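Long-range contacts in MmcQ/YjbR family DNA-binding protein (Pseudomonas syringae pv. tomato, PDB 3H9X), which is of unknown function but probably binds DNA through the "double wing" motif of its alpha-beta fold: residues A[40-46]-A[58-64]; A[3-7]-A[27-31]; A[9-14]-A[106-110]; A[78-82]-A[92-96]. One frame throughout, in Å; residues are numbered along the deposited sequence.

Contact 1. Residues A[40-46]-A[58-64]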
loop_
_atom_site.group_PDB
_atom_site.type_symbol
_atom_site.label_atom_id
_atom_site.label_comp_id
_atom_site.label_asym_id
_atom_site.label_seq_id
_atom_site.Cartn_x
_atom_site.Cartn_y
_atom_site.Cartn_z
ATOM N N TYR A 40 -8.484 -0.370 2.003
ATOM C CA TYR A 40 -7.537 -0.530 3.097
ATOM C C TYR A 40 -6.148 -0.826 2.539
ATOM O O TYR A 40 -5.193 -0.983 3.281
ATOM C CB TYR A 40 -8.020 -1.640 4.055
ATOM C CG TYR A 40 -7.947 -3.060 3.521
ATOM C CD1 TYR A 40 -6.746 -3.772 3.542
ATOM C CD2 TYR A 40 -9.076 -3.692 2.996
ATOM C CE1 TYR A 40 -6.663 -5.082 3.051
ATOM C CE2 TYR A 40 -9.003 -5.007 2.499
ATOM C CZ TYR A 40 -7.787 -5.694 2.530
ATOM O OH TYR A 40 -7.678 -6.975 2.025
ATOM N N ALA A 41 -6.062 -0.864 1.214
ATOM C CA ALA A 41 -4.826 -1.153 0.498
ATOM C C ALA A 41 -4.916 -0.694 -0.968
ATOM O O ALA A 41 -5.883 -1.008 -1.668
ATOM C CB ALA A 41 -4.545 -2.649 0.556
ATOM N N LEU A 42 -3.902 0.047 -1.418
ATOM C CA LEU A 42 -3.832 0.557 -2.790
ATOM C C LEU A 42 -2.514 0.112 -3.434
ATOM O O LEU A 42 -1.436 0.612 -3.095
ATOM C CB LEU A 42 -3.876 2.086 -2.793
ATOM C CG LEU A 42 -4.577 2.856 -3.922
ATOM C CD1 LEU A 42 -4.018 4.270 -3.926
ATOM C CD2 LEU A 42 -4.371 2.215 -5.278
ATOM N N LEU A 43 -2.613 -0.823 -4.368
ATOM C CA LEU A 43 -1.456 -1.347 -5.066
ATOM C C LEU A 43 -1.278 -0.546 -6.342
ATOM O O LEU A 43 -2.230 -0.374 -7.092
ATOM C CB LEU A 43 -1.691 -2.815 -5.411
ATOM C CG LEU A 43 -0.631 -3.520 -6.237
ATOM C CD1 LEU A 43 0.617 -3.628 -5.426
ATOM C CD2 LEU A 43 -1.130 -4.878 -6.660
HETATM N N MSE A 44 -0.066 -0.050 -6.581
HETATM C CA MSE A 44 0.222 0.726 -7.783
HETATM C C MSE A 44 1.621 0.513 -8.306
HETATM O O MSE A 44 2.543 0.227 -7.557
HETATM C CB MSE A 44 0.084 2.216 -7.518
HETATM C CG MSE A 44 -1.287 2.689 -7.126
HETATM SE SE MSE A 44 -1.243 4.601 -6.693
HETATM C CE MSE A 44 -0.675 4.475 -4.853
ATOM N N ASP A 45 1.761 0.691 -9.610
ATOM C CA ASP A 45 3.038 0.594 -10.294
ATOM C C ASP A 45 3.319 2.028 -10.732
ATOM O O ASP A 45 2.649 2.531 -11.630
ATOM C CB ASP A 45 2.902 -0.296 -11.519
ATOM C CG ASP A 45 4.138 -0.282 -12.383
ATOM O OD1 ASP A 45 5.203 -0.722 -11.889
ATOM O OD2 ASP A 45 4.042 0.163 -13.552
ATOM N N ILE A 46 4.294 2.685 -10.111
ATOM C CA ILE A 46 4.580 4.083 -10.446
ATOM C C ILE A 46 6.039 4.408 -10.744
ATOM O O ILE A 46 6.940 3.619 -10.448
ATOM C CB ILE A 46 4.141 5.036 -9.301
ATOM C CG1 ILE A 46 4.931 4.710 -8.029
ATOM C CG2 ILE A 46 2.652 4.901 -9.057
ATOM C CD1 ILE A 46 4.800 5.734 -6.924
ATOM N N ARG A 58 10.694 2.253 -12.741
ATOM C CA ARG A 58 9.367 2.186 -12.128
ATOM C C ARG A 58 9.518 1.416 -10.794
ATOM O O ARG A 58 10.543 0.752 -10.550
ATOM C CB ARG A 58 8.376 1.403 -13.008
ATOM C CG ARG A 58 8.499 1.517 -14.533
ATOM C CD ARG A 58 7.530 2.515 -15.103
ATOM N NE ARG A 58 6.231 2.409 -14.460
ATOM C CZ ARG A 58 5.222 3.249 -14.684
ATOM N NH1 ARG A 58 5.357 4.259 -15.540
ATOM N NH2 ARG A 58 4.067 3.090 -14.052
ATOM N N VAL A 59 8.487 1.499 -9.948
ATOM C CA VAL A 59 8.445 0.790 -8.655
ATOM C C VAL A 59 7.005 0.325 -8.324
ATOM O O VAL A 59 6.026 0.917 -8.791
ATOM C CB VAL A 59 8.937 1.682 -7.471
ATOM C CG1 VAL A 59 10.430 1.945 -7.589
ATOM C CG2 VAL A 59 8.175 2.994 -7.443
ATOM N N ASP A 60 6.872 -0.746 -7.550
ATOM C CA ASP A 60 5.550 -1.208 -7.150
ATOM C C ASP A 60 5.406 -0.872 -5.681
ATOM O O ASP A 60 6.229 -1.285 -4.867
ATOM C CB ASP A 60 5.390 -2.715 -7.360
ATOM C CG ASP A 60 4.783 -3.052 -8.713
ATOM O OD1 ASP A 60 4.819 -2.177 -9.613
ATOM O OD2 ASP A 60 4.282 -4.195 -8.870
ATOM N N VAL A 61 4.357 -0.124 -5.350
ATOM C CA VAL A 61 4.112 0.313 -3.977
ATOM C C VAL A 61 2.677 0.016 -3.531
ATOM O O VAL A 61 1.794 -0.173 -4.357
ATOM C CB VAL A 61 4.412 1.860 -3.837
ATOM C CG1 VAL A 61 5.763 2.174 -4.448
ATOM C CG2 VAL A 61 3.327 2.698 -4.536
ATOM N N ILE A 62 2.462 -0.057 -2.222
ATOM C CA ILE A 62 1.122 -0.260 -1.697
ATOM C C ILE A 62 0.872 0.844 -0.690
ATOM O O ILE A 62 1.765 1.226 0.074
ATOM C CB ILE A 62 0.923 -1.591 -0.968
ATOM C CG1 ILE A 62 2.018 -1.779 0.067
ATOM C CG2 ILE A 62 0.824 -2.721 -1.973
ATOM C CD1 ILE A 62 1.764 -2.893 1.024
ATOM N N ASP A 63 -0.348 1.370 -0.707
ATOM C CA ASP A 63 -0.742 2.418 0.215
ATOM C C ASP A 63 -1.601 1.784 1.277
ATOM O O ASP A 63 -2.520 1.019 0.976
ATOM C CB ASP A 63 -1.492 3.509 -0.525
ATOM C CG ASP A 63 -0.554 4.548 -1.099
ATOM O OD1 ASP A 63 0.586 4.193 -1.483
ATOM O OD2 ASP A 63 -0.949 5.721 -1.182
ATOM N N LEU A 64 -1.271 2.107 2.521
ATOM C CA LEU A 64 -1.947 1.574 3.694
ATOM C C LEU A 64 -2.380 2.702 4.613
ATOM O O LEU A 64 -1.734 3.739 4.665
ATOM C CB LEU A 64 -0.995 0.620 4.431
ATOM C CG LEU A 64 -1.017 -0.880 4.093
ATOM C CD1 LEU A 64 -1.203 -1.115 2.610
ATOM C CD2 LEU A 64 0.272 -1.518 4.587
#

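Contact 2. Residues A[3-7]-A[27-31]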
loop_
_atom_site.group_PDB
_atom_site.type_symbol
_atom_site.label_atom_id
_atom_site.label_comp_id
_atom_site.label_asym_id
_atom_site.label_seq_id
_atom_site.Cartn_x
_atom_site.Cartn_y
_atom_site.Cartn_z
ATOM N N ARG A 3 4.743 -7.592 -5.777
ATOM C CA ARG A 3 3.368 -7.444 -6.228
ATOM C C ARG A 3 2.566 -8.739 -6.129
ATOM O O ARG A 3 1.451 -8.745 -5.609
ATOM C CB ARG A 3 3.356 -6.948 -7.678
ATOM C CG ARG A 3 2.001 -6.520 -8.176
ATOM C CD ARG A 3 1.999 -6.265 -9.661
ATOM N NE ARG A 3 0.928 -5.347 -10.017
ATOM C CZ ARG A 3 0.911 -4.059 -9.681
ATOM N NH1 ARG A 3 1.916 -3.543 -8.986
ATOM N NH2 ARG A 3 -0.114 -3.283 -10.018
ATOM N N GLN A 4 3.137 -9.831 -6.628
ATOM C CA GLN A 4 2.487 -11.145 -6.610
ATOM C C GLN A 4 2.205 -11.648 -5.193
ATOM O O GLN A 4 1.063 -11.917 -4.848
ATOM C CB GLN A 4 3.370 -12.170 -7.328
ATOM C CG GLN A 4 2.728 -12.867 -8.521
ATOM C CD GLN A 4 1.443 -13.589 -8.167
ATOM O OE1 GLN A 4 0.393 -12.964 -7.989
ATOM N NE2 GLN A 4 1.518 -14.915 -8.059
ATOM N N GLN A 5 3.254 -11.776 -4.384
ATOM C CA GLN A 5 3.125 -12.271 -3.015
ATOM C C GLN A 5 2.129 -11.473 -2.197
ATOM O O GLN A 5 1.496 -12.002 -1.278
ATOM C CB GLN A 5 4.475 -12.246 -2.317
ATOM C CG GLN A 5 5.551 -12.983 -3.072
ATOM C CD GLN A 5 6.908 -12.753 -2.467
ATOM O OE1 GLN A 5 7.252 -11.628 -2.102
ATOM N NE2 GLN A 5 7.699 -13.810 -2.371
ATOM N N PHE A 6 2.007 -10.191 -2.528
ATOM C CA PHE A 6 1.087 -9.306 -1.842
ATOM C C PHE A 6 -0.361 -9.633 -2.164
ATOM O O PHE A 6 -1.119 -9.930 -1.255
ATOM C CB PHE A 6 1.378 -7.853 -2.205
ATOM C CG PHE A 6 0.328 -6.897 -1.727
ATOM C CD1 PHE A 6 -0.774 -6.589 -2.524
ATOM C CD2 PHE A 6 0.393 -6.364 -0.444
ATOM C CE1 PHE A 6 -1.792 -5.776 -2.039
ATOM C CE2 PHE A 6 -0.619 -5.554 0.043
ATOM C CZ PHE A 6 -1.713 -5.260 -0.753
ATOM N N ILE A 7 -0.753 -9.595 -3.440
ATOM C CA ILE A 7 -2.153 -9.882 -3.784
ATOM C C ILE A 7 -2.576 -11.265 -3.284
ATOM O O ILE A 7 -3.754 -11.506 -3.003
ATOM C CB ILE A 7 -2.452 -9.766 -5.325
ATOM C CG1 ILE A 7 -2.329 -11.121 -6.002
ATOM C CG2 ILE A 7 -1.555 -8.739 -5.970
ATOM C CD1 ILE A 7 -3.653 -11.862 -6.132
ATOM N N ASP A 27 -2.860 -1.836 -13.805
ATOM C CA ASP A 27 -2.073 -2.276 -12.661
ATOM C C ASP A 27 -2.568 -1.833 -11.321
ATOM O O ASP A 27 -2.546 -2.604 -10.358
ATOM C CB ASP A 27 -0.644 -1.809 -12.789
ATOM C CG ASP A 27 0.104 -2.608 -13.779
ATOM O OD1 ASP A 27 1.295 -2.312 -13.985
ATOM O OD2 ASP A 27 -0.510 -3.548 -14.347
ATOM N N TYR A 28 -2.972 -0.574 -11.238
ATOM C CA TYR A 28 -3.475 -0.053 -9.984
ATOM C C TYR A 28 -4.602 -0.966 -9.515
ATOM O O TYR A 28 -5.533 -1.236 -10.262
ATOM C CB TYR A 28 -3.980 1.378 -10.178
ATOM C CG TYR A 28 -2.904 2.367 -10.569
ATOM C CD1 TYR A 28 -3.104 3.735 -10.423
ATOM C CD2 TYR A 28 -1.676 1.935 -11.057
ATOM C CE1 TYR A 28 -2.099 4.649 -10.750
ATOM C CE2 TYR A 28 -0.669 2.837 -11.385
ATOM C CZ TYR A 28 -0.881 4.188 -11.228
ATOM O OH TYR A 28 0.137 5.063 -11.533
ATOM N N ALA A 29 -4.502 -1.459 -8.284
ATOM C CA ALA A 29 -5.511 -2.346 -7.726
ATOM C C ALA A 29 -5.820 -1.942 -6.297
ATOM O O ALA A 29 -4.910 -1.681 -5.520
ATOM C CB ALA A 29 -5.015 -3.774 -7.753
ATOM N N VAL A 30 -7.103 -1.878 -5.948
ATOM C CA VAL A 30 -7.486 -1.517 -4.583
ATOM C C VAL A 30 -8.042 -2.729 -3.839
ATOM O O VAL A 30 -8.531 -3.674 -4.450
ATOM C CB VAL A 30 -8.534 -0.334 -4.535
ATOM C CG1 VAL A 30 -8.033 0.846 -5.339
ATOM C CG2 VAL A 30 -9.881 -0.781 -5.025
ATOM N N PHE A 31 -7.927 -2.707 -2.519
ATOM C CA PHE A 31 -8.431 -3.792 -1.695
ATOM C C PHE A 31 -9.370 -3.189 -0.671
ATOM O O PHE A 31 -8.959 -2.353 0.135
ATOM C CB PHE A 31 -7.284 -4.517 -0.988
ATOM C CG PHE A 31 -6.355 -5.221 -1.929
ATOM C CD1 PHE A 31 -5.545 -4.495 -2.795
ATOM C CD2 PHE A 31 -6.310 -6.611 -1.977
ATOM C CE1 PHE A 31 -4.710 -5.138 -3.697
ATOM C CE2 PHE A 31 -5.477 -7.269 -2.876
ATOM C CZ PHE A 31 -4.674 -6.529 -3.737
#

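Contact 3. Residues A[9-14]-A[106-110]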
loop_
_atom_site.group_PDB
_atom_site.type_symbol
_atom_site.label_atom_id
_atom_site.label_comp_id
_atom_site.label_asym_id
_atom_site.label_seq_id
_atom_site.Cartn_x
_atom_site.Cartn_y
_atom_site.Cartn_z
ATOM N N TYR A 9 -1.294 -12.784 -0.443
ATOM C CA TYR A 9 -1.498 -12.712 0.995
ATOM C C TYR A 9 -2.880 -12.147 1.334
ATOM O O TYR A 9 -3.542 -12.633 2.241
ATOM C CB TYR A 9 -0.386 -11.883 1.638
ATOM C CG TYR A 9 -0.596 -11.598 3.110
ATOM C CD1 TYR A 9 -1.281 -10.461 3.527
ATOM C CD2 TYR A 9 -0.075 -12.440 4.089
ATOM C CE1 TYR A 9 -1.431 -10.167 4.875
ATOM C CE2 TYR A 9 -0.226 -12.151 5.445
ATOM C CZ TYR A 9 -0.900 -11.018 5.826
ATOM O OH TYR A 9 -1.044 -10.724 7.159
ATOM N N ALA A 10 -3.315 -11.137 0.589
ATOM C CA ALA A 10 -4.614 -10.512 0.821
ATOM C C ALA A 10 -5.760 -11.480 0.575
ATOM O O ALA A 10 -6.733 -11.503 1.329
ATOM C CB ALA A 10 -4.779 -9.294 -0.071
ATOM N N GLN A 11 -5.640 -12.268 -0.492
ATOM C CA GLN A 11 -6.654 -13.250 -0.867
ATOM C C GLN A 11 -6.821 -14.329 0.210
ATOM O O GLN A 11 -7.938 -14.774 0.492
ATOM C CB GLN A 11 -6.270 -13.895 -2.203
ATOM C CG GLN A 11 -7.125 -15.095 -2.618
ATOM C CD GLN A 11 -8.603 -14.760 -2.760
ATOM O OE1 GLN A 11 -8.975 -13.869 -3.521
ATOM N NE2 GLN A 11 -9.451 -15.483 -2.031
ATOM N N LYS A 12 -5.714 -14.739 0.823
ATOM C CA LYS A 12 -5.774 -15.765 1.852
ATOM C C LYS A 12 -6.114 -15.221 3.238
ATOM O O LYS A 12 -7.047 -15.695 3.874
ATOM C CB LYS A 12 -4.445 -16.524 1.908
ATOM C CG LYS A 12 -3.960 -17.041 0.564
ATOM C CD LYS A 12 -4.918 -18.054 -0.060
ATOM C CE LYS A 12 -4.914 -19.383 0.688
ATOM N NZ LYS A 12 -5.775 -20.413 0.034
ATOM N N LYS A 13 -5.362 -14.227 3.700
ATOM C CA LYS A 13 -5.589 -13.659 5.024
ATOM C C LYS A 13 -6.838 -12.823 5.162
ATOM O O LYS A 13 -7.233 -12.499 6.276
ATOM C CB LYS A 13 -4.398 -12.806 5.466
ATOM C CG LYS A 13 -3.310 -13.567 6.224
ATOM C CD LYS A 13 -3.674 -13.851 7.682
ATOM C CE LYS A 13 -3.685 -12.579 8.513
ATOM N NZ LYS A 13 -4.682 -11.626 7.975
ATOM N N TYR A 14 -7.461 -12.459 4.051
ATOM C CA TYR A 14 -8.656 -11.631 4.136
ATOM C C TYR A 14 -9.724 -12.072 3.163
ATOM O O TYR A 14 -10.847 -11.583 3.212
ATOM C CB TYR A 14 -8.307 -10.156 3.883
ATOM C CG TYR A 14 -7.309 -9.580 4.871
ATOM C CD1 TYR A 14 -7.671 -9.312 6.183
ATOM C CD2 TYR A 14 -5.990 -9.365 4.504
ATOM C CE1 TYR A 14 -6.733 -8.848 7.113
ATOM C CE2 TYR A 14 -5.046 -8.904 5.414
ATOM C CZ TYR A 14 -5.417 -8.650 6.719
ATOM O OH TYR A 14 -4.462 -8.227 7.625
ATOM N N HIS A 106 3.061 -7.189 6.832
ATOM C CA HIS A 106 1.816 -7.903 7.149
ATOM C C HIS A 106 1.045 -7.233 8.265
ATOM O O HIS A 106 -0.184 -7.158 8.211
ATOM C CB HIS A 106 2.099 -9.353 7.546
ATOM C CG HIS A 106 2.562 -10.202 6.409
ATOM N ND1 HIS A 106 3.271 -11.368 6.589
ATOM C CD2 HIS A 106 2.467 -10.020 5.069
ATOM C CE1 HIS A 106 3.603 -11.864 5.412
ATOM N NE2 HIS A 106 3.128 -11.065 4.473
ATOM N N SER A 107 1.765 -6.752 9.277
ATOM C CA SER A 107 1.126 -6.091 10.406
ATOM C C SER A 107 0.511 -4.767 9.962
ATOM O O SER A 107 -0.601 -4.429 10.385
ATOM C CB SER A 107 2.132 -5.870 11.540
ATOM O OG SER A 107 3.227 -5.087 11.115
ATOM N N LEU A 108 1.222 -4.028 9.106
ATOM C CA LEU A 108 0.726 -2.749 8.581
ATOM C C LEU A 108 -0.538 -3.000 7.740
ATOM O O LEU A 108 -1.511 -2.236 7.819
ATOM C CB LEU A 108 1.815 -2.059 7.747
ATOM C CG LEU A 108 3.024 -1.520 8.539
ATOM C CD1 LEU A 108 4.156 -1.116 7.598
ATOM C CD2 LEU A 108 2.603 -0.342 9.373
ATOM N N ILE A 109 -0.519 -4.080 6.951
ATOM C CA ILE A 109 -1.680 -4.473 6.145
ATOM C C ILE A 109 -2.851 -4.720 7.124
ATOM O O ILE A 109 -3.994 -4.393 6.815
ATOM C CB ILE A 109 -1.470 -5.817 5.367
ATOM C CG1 ILE A 109 -0.191 -5.802 4.514
ATOM C CG2 ILE A 109 -2.695 -6.089 4.492
ATOM C CD1 ILE A 109 -0.252 -4.980 3.249
ATOM N N GLU A 110 -2.558 -5.318 8.284
ATOM C CA GLU A 110 -3.578 -5.604 9.295
ATOM C C GLU A 110 -4.098 -4.312 9.910
ATOM O O GLU A 110 -5.302 -4.112 10.037
ATOM C CB GLU A 110 -3.008 -6.513 10.399
ATOM C CG GLU A 110 -4.011 -6.917 11.512
ATOM C CD GLU A 110 -5.280 -7.599 10.981
ATOM O OE1 GLU A 110 -5.164 -8.586 10.227
ATOM O OE2 GLU A 110 -6.396 -7.154 11.328
#

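Contact 4. Residues A[78-82]-A[92-96]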
loop_
_atom_site.group_PDB
_atom_site.type_symbol
_atom_site.label_atom_id
_atom_site.label_comp_id
_atom_site.label_asym_id
_atom_site.label_seq_id
_atom_site.Cartn_x
_atom_site.Cartn_y
_atom_site.Cartn_z
ATOM N N PRO A 78 13.123 3.087 6.553
ATOM C CA PRO A 78 13.570 2.947 5.174
ATOM C C PRO A 78 12.559 2.084 4.444
ATOM O O PRO A 78 12.151 1.030 4.945
ATOM C CB PRO A 78 14.932 2.282 5.323
ATOM C CG PRO A 78 14.775 1.472 6.574
ATOM C CD PRO A 78 14.059 2.424 7.479
ATOM N N GLY A 79 12.137 2.551 3.273
ATOM C CA GLY A 79 11.167 1.805 2.485
ATOM C C GLY A 79 9.747 2.341 2.585
ATOM O O GLY A 79 8.872 1.930 1.819
ATOM N N ILE A 80 9.527 3.248 3.536
ATOM C CA ILE A 80 8.227 3.866 3.761
ATOM C C ILE A 80 8.362 5.326 3.362
ATOM O O ILE A 80 9.273 6.018 3.808
ATOM C CB ILE A 80 7.814 3.754 5.237
ATOM C CG1 ILE A 80 7.696 2.275 5.615
ATOM C CG2 ILE A 80 6.501 4.468 5.471
ATOM C CD1 ILE A 80 7.554 2.007 7.092
ATOM N N TYR A 81 7.459 5.774 2.496
ATOM C CA TYR A 81 7.460 7.142 1.997
ATOM C C TYR A 81 6.099 7.787 2.258
ATOM O O TYR A 81 5.183 7.128 2.736
ATOM C CB TYR A 81 7.760 7.147 0.487
ATOM C CG TYR A 81 9.043 6.459 0.098
ATOM C CD1 TYR A 81 9.169 5.074 0.187
ATOM C CD2 TYR A 81 10.158 7.199 -0.307
ATOM C CE1 TYR A 81 10.381 4.441 -0.108
ATOM C CE2 TYR A 81 11.375 6.571 -0.611
ATOM C CZ TYR A 81 11.479 5.192 -0.502
ATOM O OH TYR A 81 12.690 4.565 -0.747
ATOM N N PRO A 82 5.967 9.093 1.968
ATOM C CA PRO A 82 4.718 9.837 2.155
ATOM C C PRO A 82 3.636 9.296 1.213
ATOM O O PRO A 82 3.932 8.889 0.092
ATOM C CB PRO A 82 5.121 11.264 1.804
ATOM C CG PRO A 82 6.545 11.308 2.236
ATOM C CD PRO A 82 7.076 10.022 1.694
ATOM N N ILE A 92 0.068 6.004 4.092
ATOM C CA ILE A 92 1.483 5.695 3.997
ATOM C C ILE A 92 1.712 4.917 2.723
ATOM O O ILE A 92 0.849 4.160 2.301
ATOM C CB ILE A 92 1.875 4.834 5.207
ATOM C CG1 ILE A 92 2.168 5.743 6.376
ATOM C CG2 ILE A 92 3.080 4.003 4.931
ATOM C CD1 ILE A 92 3.282 6.688 6.056
ATOM N N THR A 93 2.866 5.113 2.098
ATOM C CA THR A 93 3.179 4.393 0.866
ATOM C C THR A 93 4.367 3.488 1.153
ATOM O O THR A 93 5.447 3.974 1.462
ATOM C CB THR A 93 3.550 5.359 -0.299
ATOM O OG1 THR A 93 2.390 6.090 -0.714
ATOM C CG2 THR A 93 4.104 4.582 -1.493
ATOM N N VAL A 94 4.167 2.177 1.071
ATOM C CA VAL A 94 5.256 1.237 1.328
ATOM C C VAL A 94 5.793 0.711 0.008
ATOM O O VAL A 94 5.050 0.260 -0.862
ATOM C CB VAL A 94 4.816 0.041 2.231
ATOM C CG1 VAL A 94 6.009 -0.866 2.512
ATOM C CG2 VAL A 94 4.254 0.556 3.546
ATOM N N LEU A 95 7.105 0.777 -0.131
ATOM C CA LEU A 95 7.750 0.327 -1.346
ATOM C C LEU A 95 7.945 -1.197 -1.358
ATOM O O LEU A 95 8.603 -1.744 -0.470
ATOM C CB LEU A 95 9.077 1.067 -1.486
ATOM C CG LEU A 95 9.936 0.832 -2.715
ATOM C CD1 LEU A 95 10.830 -0.361 -2.481
ATOM C CD2 LEU A 95 9.047 0.660 -3.946
ATOM N N LEU A 96 7.337 -1.868 -2.348
ATOM C CA LEU A 96 7.446 -3.322 -2.504
ATOM C C LEU A 96 8.761 -3.648 -3.187
ATOM O O LEU A 96 9.259 -2.857 -3.982
ATOM C CB LEU A 96 6.300 -3.896 -3.347
ATOM C CG LEU A 96 4.880 -3.851 -2.791
ATOM C CD1 LEU A 96 3.935 -4.623 -3.704
ATOM C CD2 LEU A 96 4.874 -4.446 -1.411
#

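Contact 1. Residues A[40-46]-A[58-64]
R58 and D45 meet at one end of a beta hairpin whose strands, 40-46 and 58-64, run antiparallel at 161° near the middle of the five-stranded sheet. R58 CB lies 3.7 Å from I46 O. From here the chain bends at chi2 and chi3 and folds back over the neighbouring strand, where R58 NE makes a weak bond to D45 OD2. R58 NH2 reaches D45 OD2 at 3.0 Å as a salt bridge. A second, weak bond runs from R58 NH2 to D45 O at 2.9 Å. OD2 is met from above its carboxylate plane. The guanidinium thus spans the backbone and side chain of one residue.

Along the strands, paired backbone bonds join L42 to D63, M44 to V61 and I46 to V59. One face of the hairpin carries L43 CD1 against I62 CG2 at 3.6 Å, turned toward helices 3-13 and 102-115. On the other face I46 CG1 rests on V59 CG2 at 3.7 Å. There too, selenomethionine M44, bent at chi3 (-84°), brings CE alongside the carboxylate of D63, 3.6 Å from D63 OD1, the oxygen hydrogen-bonded to T93 OG1.

Contact 2. Residues A[3-7]-A[27-31]
F6 swings its ring away from its own backbone N (chi1 170°), and F31 sends its ring out beside the backbone N with CG opposite the carbonyl carbon (chi1 -65°); the two side chains arrive from opposite directions and meet edge to face. This is helix-on-sheet packing within an alpha-beta fold: helix 3-13 lies over the antiparallel sheet, and F31 comes from edge strand 29-32. F6 supplies the edge and F31 the face, with ring centroids 5.1 Å apart and planes at 84°, close to an ideal T. F6 CE1 does the touching, 3.4 Å from F31 CE1 and equally near F31 CZ, so the tip half of the F31 ring takes the contact.

The next residue, I7, sets its CA and CB against the same ring, CA coming in obliquely and I7 CB lying 4.2 Å from F31 CZ. Both buried phenyls belong to the hydrophobic layer between helix and sheet, which F6 continues onto A41 and I62 of the next strands.

Toward the start of the helix the character changes to polar. R3 stays extended from CG to NE, and this length carries its guanidinium to the loop before strand 29-32. Its edge turns to the D27 main-chain carbonyl. The D27 carboxylate is near only as an opposite charge: R3 NH2 and D27 OD1 are 4.3 Å apart, with the oxygen well out of the guanidinium plane. The other terminal nitrogen, R3 NH1, forms its salt bridge with D60 OD2.

Contact 3. Residues A[9-14]-A[106-110]
Y9 and H106 form the tight part of this contact: their rings lie flat on one another as an offset stack, centroids 3.9 Å apart and planes only 2° from parallel. H106 CD2 sits over the centre of the Y9 ring, and Y9 CE2 in turn sits over the centre of the imidazole. Beyond the ring, Y9 OH reaches back to H106 CB at 3.5 Å. The far face of Y9 is covered toward its rim by K13 CB, one helical turn on, so the phenol is held between a histidine and an aliphatic stem.

Beneath the stack I109 closes the inner side. Its CG2 methyl lies at the edge of Y9 and touches Y14 CE2 at 3.8 Å, while the rest of the residue faces I62 and L64 of the sheet.

Toward solvent the contact turns polar. Y14 OH gives a hydrogen bond of 2.7 Å to E110 OE1, entering from above the carboxylate plane; E110 OE2 is taken by Q114. Only exposed K13 is loosely held: it folds its chain at three torsions and brings K13 NZ to 3.8 Å from E110 OE1, a long salt bridge, with NZ also over the rim of one face of the Y14 ring.

The short helix segments cross at -61° with axes 12.1 Å apart, a gap bridged by large aromatic side chains. Such a crossed pair, first and last helix on one face of an antiparallel sheet, belongs to the alpha-beta architecture of this YjbR-family protein.

Contact 4. Residues A[78-82]-A[92-96]
Y81 and T93 make two of the three backbone bonds between these antiparallel segments. They are a hydrogen-bonded pair: Y81 N gives to T93 O at 2.9 Å, almost straight at 177°, and T93 N returns a bond to Y81 O at 3.1 Å. Two residues along, L95 N meets G79 O at 2.9 Å, nearly as straight. G79 stands just before strand 80-82 with a positive phi of 101°, a conformation glycine adopts readily.

Apolar contacts divide between the two faces. On one, I80 CG2 lies 3.5 Å from I92 CG2, the two isoleucines crossing at a slant, and I92 CD1 comes up beside the same methyl; I80 CG1 touches V94 CG2 more distantly. On the other face Y81 and L95 run side by side in the same direction, Y81 CE1 being 3.9 Å from L95 CB, so one ring carbon of Y81 touches the base of its diagonal neighbour.

The polar side-chain group is T93. With OG1 beside its own backbone N (chi1 -69°), the hydroxyl binds D63 OD1 on the next strand and the backbone N of Y84, in the turn of the hairpin, so one oxygen joins three parts of the chain.

The hairpin supplies one margin of the sheet. Strand 80-82 is outermost, strand 91-95 separates it from strand 58-65, to which it bonds through I92 and V94, and V94 lies on the same side as I62, the side covered by helices 3-13 and 102-115.

In the fold
From the N terminus, helix 3-13 begins both contact 2 and contact 3. Contact 2 closes first, when the chain returns along strand 29-32 at one edge of the sheet. Contact 1 follows as the central hairpin and contact 4 as the hairpin at the other edge; these three come one after another. Contact 3 closes last, bringing helix 102-115 back to the first helix, so its long loop encloses contacts 1 and 4 and crosses contact 2. Links between contacts unite the sheet: L43 with A29, I62 with V94. On the helix-covered face, F6 of contact 2 packs on I109 of contact 3, itself against I62, joining both helices to the central hairpin.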